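Local coordinates for protein ciona betagamma-crystallin (Ciona intestinalis, PDB 2BV2) that binds calcium through its double Greek key beta/gamma-crystallin fold and serves as a structural component of the neuroectodermal visual system, at the calcium ion site. Numbering follows the deposited sequence.

Contact 1 and contact 2 are the paired calcium sites of one beta/gamma-crystallin chain, with the centres of their C-alpha atoms about 10 Å apart. Two short stretches, 31-35 and 74-78, supply both, in crossed fashion. Asp32 of the first stretch reaches contact 1, while Ile33 and Ser35 of the same stretch bind in contact 2; Asp75 of the second reaches contact 2, while Glu76 and Ser78 bind in contact 1. Asp48 adds a main-chain carbonyl to contact 1 and Glu7 one to contact 2. This exchange between the two Greek key motifs suggests that calcium helps to tie them together, as expected in this family.

Contact 1: the calcium ion site. Residues 31-32, 48-49, 57, 76-78. With CA (calcium ion), chain B.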
loop_
_atom_site.group_PDB
_atom_site.type_symbol
_atom_site.label_atom_id
_atom_site.label_comp_id
_atom_site.label_asym_id
_atom_site.label_seq_id
_atom_site.Cartn_x
_atom_site.Cartn_y
_atom_site.Cartn_z
ATOM N N ASN A 31 6.294 6.600 -3.277
ATOM C CA ASN A 31 7.267 5.525 -3.281
ATOM C C ASN A 31 8.073 5.536 -1.997
ATOM O O ASN A 31 8.601 6.568 -1.590
ATOM C CB ASN A 31 8.230 5.640 -4.473
ATOM C CG ASN A 31 9.028 4.381 -4.678
ATOM O OD1 ASN A 31 8.452 3.312 -4.895
ATOM N ND2 ASN A 31 10.353 4.484 -4.599
ATOM N N ASP A 32 8.165 4.368 -1.377
ATOM C CA ASP A 32 8.999 4.130 -0.210
ATOM C C ASP A 32 8.708 5.051 0.973
ATOM O O ASP A 32 9.628 5.477 1.678
ATOM C CB ASP A 32 10.482 4.149 -0.571
ATOM C CG ASP A 32 10.873 3.012 -1.491
ATOM O OD1 ASP A 32 10.065 2.089 -1.692
ATOM O OD2 ASP A 32 12.007 3.020 -2.008
ATOM N N ASP A 48 6.931 -4.432 -2.869
ATOM C CA ASP A 48 8.098 -3.612 -2.542
ATOM C C ASP A 48 8.963 -3.145 -3.726
ATOM O O ASP A 48 9.793 -2.251 -3.537
ATOM C CB ASP A 48 8.981 -4.317 -1.513
ATOM C CG ASP A 48 8.324 -4.396 -0.148
ATOM O OD1 ASP A 48 7.272 -3.747 0.053
ATOM O OD2 ASP A 48 8.859 -5.105 0.727
ATOM N N ASP A 49 8.794 -3.729 -4.916
ATOM C CA ASP A 49 9.398 -3.187 -6.128
ATOM C C ASP A 49 8.319 -2.575 -7.004
ATOM O O ASP A 49 7.118 -2.831 -6.821
ATOM C CB ASP A 49 10.161 -4.246 -6.947
ATOM C CG ASP A 49 11.417 -4.765 -6.247
ATOM O OD1 ASP A 49 11.809 -4.211 -5.180
ATOM O OD2 ASP A 49 12.013 -5.734 -6.802
ATOM N N TYR A 57 2.455 -8.736 -0.875
ATOM C CA TYR A 57 1.642 -8.884 0.329
ATOM C C TYR A 57 0.175 -8.757 -0.047
ATOM O O TYR A 57 -0.210 -7.791 -0.723
ATOM C CB TYR A 57 1.999 -7.839 1.381
ATOM C CG TYR A 57 3.481 -7.715 1.625
ATOM C CD1 TYR A 57 4.141 -8.590 2.457
ATOM C CD2 TYR A 57 4.214 -6.698 1.035
ATOM C CE1 TYR A 57 5.489 -8.474 2.675
ATOM C CE2 TYR A 57 5.554 -6.571 1.264
ATOM C CZ TYR A 57 6.183 -7.464 2.076
ATOM O OH TYR A 57 7.521 -7.365 2.310
ATOM N N GLU A 76 8.705 0.934 2.107
ATOM C CA GLU A 76 9.142 0.061 1.014
ATOM C C GLU A 76 8.133 -0.220 -0.089
ATOM O O GLU A 76 8.503 -0.737 -1.135
ATOM C CB GLU A 76 9.643 -1.278 1.567
ATOM C CG GLU A 76 10.611 -2.012 0.655
ATOM C CD GLU A 76 11.761 -1.146 0.220
ATOM O OE1 GLU A 76 11.964 -0.984 -1.022
ATOM O OE2 GLU A 76 12.430 -0.601 1.131
ATOM N N LEU A 77 6.872 0.121 0.088
ATOM C CA LEU A 77 5.916 -0.164 -0.983
ATOM C C LEU A 77 6.247 0.685 -2.197
ATOM O O LEU A 77 6.528 1.875 -2.066
ATOM C CB LEU A 77 4.478 0.063 -0.530
ATOM C CG LEU A 77 4.022 -0.970 0.511
ATOM C CD1 LEU A 77 2.583 -0.747 0.875
ATOM C CD2 LEU A 77 4.220 -2.402 0.013
ATOM N N SER A 78 6.226 0.070 -3.372
ATOM C CA SER A 78 6.487 0.795 -4.620
ATOM C C SER A 78 5.424 0.635 -5.697
ATOM O O SER A 78 5.377 1.447 -6.633
ATOM C CB SER A 78 7.846 0.391 -5.161
ATOM O OG SER A 78 8.861 0.737 -4.244
HETATM CA CA CA B . 10.227 -0.156 -2.685
#
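The Tyr57 ring carries the Asp48 carboxylate carbon CG at its edge, in the plane of the ring, rather than over a face. Asp48 OD2 is approached from above its own carboxylate plane, 41° out of it, by the Tyr57 phenol OH, a hydrogen bond of 3.1 Å. The flat amide of Asn31 is used in plane: Ser78 OG donates to a lone pair of its OD1 at 2.7 Å, with a C=O...donor angle of 136°. This is one of the two calcium sites built from the beta/gamma-crystallin N/D-N/D-X-X-S/T-S motif. With the hydroxyl hydrogen probably spent on Asn31, an oxygen lone pair can face the calcium ion, which Ser78 OG meets at 2.3 Å. Glu76 grips the ion twice. Its main-chain O binds the calcium ion at 2.4 Å, and its side chain, with CG anti to the backbone N and a bend at chi2 (52°), curls back so that OE1 reaches the calcium ion at 2.5 Å. Asp32, with CG anti to its carbonyl carbon, binds the calcium ion through one oxygen, OD1, at 2.5 Å. The carbonyl O of Asp48 adds a bond to the calcium ion of 2.3 Å, while the Tyr57 contact probably steadies that residue. The observed shell is near square pyramidal, although further waters may be unseen. The site joins Asp32 of the first Greek key to Asp48, Glu76 and Ser78 of the second, and so likely stabilises the fold.

Contact 2: the calcium ion site. Residues 7-8, 14, 33-35, 74-75. With CA (calcium ion), chain C.
Ser35 has OG anti to its carbonyl carbon (chi1 -63°), and Asp75 has CG placed the same way (chi1 -85°), so that a hydroxyl and a carboxylate from distant stretches converge on one calcium ion. Asp74, by contrast, holds CG anti to its backbone N (chi1 -171°), and its carboxylate lies in the second shell, OD1 being 4.2 Å from the calcium ion. These residues belong to the beta/gamma-crystallin calcium-binding motif N/D-N/D-X-X-S/T-S, of which 31-36 and 74-79 are the two copies, the binding residues falling within 31-35 and 74-78. Ser35 OG binds the calcium ion at 2.4 Å. From the same stretch, the main-chain O of Ile33 meets the calcium ion at 2.4 Å. Asp75 offers one branch: OD1 lies 2.5 Å from the calcium ion, whereas OD2 is farther away, so the carboxylate binds through one oxygen. A left-handed backbone conformation at Asp75 accompanies this approach. The carbonyl O of Glu7 joins at 2.3 Å from the calcium ion. With water 1, these ligands form a near square pyramid, to which unseen waters could add. The Glu7 side chain turns away from the metal, and Glu7 OE1 accepts a nearly straight hydrogen bond of 2.9 Å from the backbone N of Lys14 on its anti lone pair, which probably steadies the loop that presents the carbonyl. Water 1 stands 2.3 Å from the calcium ion and is also linked to Asp74 OD2 at 2.8 Å, so Asp74 probably supports the metal through the water; if ionised, it may also reinforce cation binding.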
loop_
_atom_site.group_PDB
_atom_site.type_symbol
_atom_site.label_atom_id
_atom_site.label_comp_id
_atom_site.label_asym_id
_atom_site.label_seq_id
_atom_site.Cartn_x
_atom_site.Cartn_y
_atom_site.Cartn_z
ATOM N N GLU A 7 1.275 7.700 4.926
ATOM C CA GLU A 7 2.690 7.973 5.152
ATOM C C GLU A 7 3.194 7.488 6.499
ATOM O O GLU A 7 4.323 6.968 6.597
ATOM C CB GLU A 7 2.901 9.486 5.004
ATOM C CG GLU A 7 4.298 10.006 5.330
ATOM C CD GLU A 7 4.263 11.398 5.945
ATOM O OE1 GLU A 7 3.160 11.928 6.123
ATOM O OE2 GLU A 7 5.335 11.963 6.254
ATOM N N ASP A 8 2.368 7.659 7.535
ATOM C CA ASP A 8 2.727 7.280 8.897
ATOM C C ASP A 8 1.904 6.086 9.403
ATOM O O ASP A 8 0.822 5.812 8.929
ATOM C CB ASP A 8 2.497 8.444 9.863
ATOM C CG ASP A 8 3.297 9.698 9.495
ATOM O OD1 ASP A 8 4.293 9.594 8.727
ATOM O OD2 ASP A 8 2.905 10.795 9.972
ATOM N N LYS A 14 0.361 11.946 5.407
ATOM C CA LYS A 14 -0.197 12.077 4.057
ATOM C C LYS A 14 -0.888 10.773 3.615
ATOM O O LYS A 14 -0.446 9.659 3.933
ATOM C CB LYS A 14 0.914 12.436 3.075
ATOM C CG LYS A 14 0.461 13.003 1.760
ATOM C CD LYS A 14 1.680 13.488 0.922
ATOM C CE LYS A 14 1.271 14.230 -0.350
ATOM N NZ LYS A 14 2.444 14.621 -1.206
ATOM N N ILE A 33 7.426 5.351 1.184
ATOM C CA ILE A 33 7.013 6.063 2.388
ATOM C C ILE A 33 5.874 5.444 3.160
ATOM O O ILE A 33 5.586 5.916 4.243
ATOM C CB ILE A 33 6.604 7.532 2.095
ATOM C CG1 ILE A 33 5.348 7.610 1.232
ATOM C CG2 ILE A 33 7.751 8.291 1.448
ATOM C CD1 ILE A 33 4.817 9.031 1.128
ATOM N N VAL A 34 5.202 4.426 2.624
ATOM C CA VAL A 34 3.982 3.928 3.257
ATOM C C VAL A 34 4.277 3.158 4.553
ATOM O O VAL A 34 5.158 2.299 4.603
ATOM C CB VAL A 34 3.162 3.052 2.298
ATOM C CG1 VAL A 34 2.044 2.280 3.052
ATOM C CG2 VAL A 34 2.564 3.894 1.181
ATOM N N SER A 35 3.540 3.515 5.609
ATOM C CA SER A 35 3.703 2.909 6.909
ATOM C C SER A 35 2.391 2.362 7.513
ATOM O O SER A 35 2.439 1.655 8.499
ATOM C CB SER A 35 4.351 3.931 7.840
ATOM O OG SER A 35 5.650 4.299 7.397
ATOM N N ASP A 74 8.745 -1.235 6.583
ATOM C CA ASP A 74 8.362 0.172 6.575
ATOM C C ASP A 74 9.009 0.873 5.403
ATOM O O ASP A 74 10.142 0.560 5.065
ATOM C CB ASP A 74 8.805 0.861 7.870
ATOM C CG ASP A 74 8.243 2.250 7.990
ATOM O OD1 ASP A 74 7.035 2.398 7.763
ATOM O OD2 ASP A 74 9.006 3.197 8.272
ATOM N N ASP A 75 8.277 1.801 4.776
ATOM C CA ASP A 75 8.872 2.691 3.782
ATOM C C ASP A 75 9.472 1.905 2.605
ATOM O O ASP A 75 10.589 2.195 2.165
ATOM C CB ASP A 75 9.946 3.597 4.417
ATOM C CG ASP A 75 9.370 4.853 5.035
ATOM O OD1 ASP A 75 8.145 4.891 5.271
ATOM O OD2 ASP A 75 10.154 5.823 5.265
HETATM CA CA CA C . 6.519 6.309 6.457
HETATM O O HOH W 1 8.275 5.922 7.941
#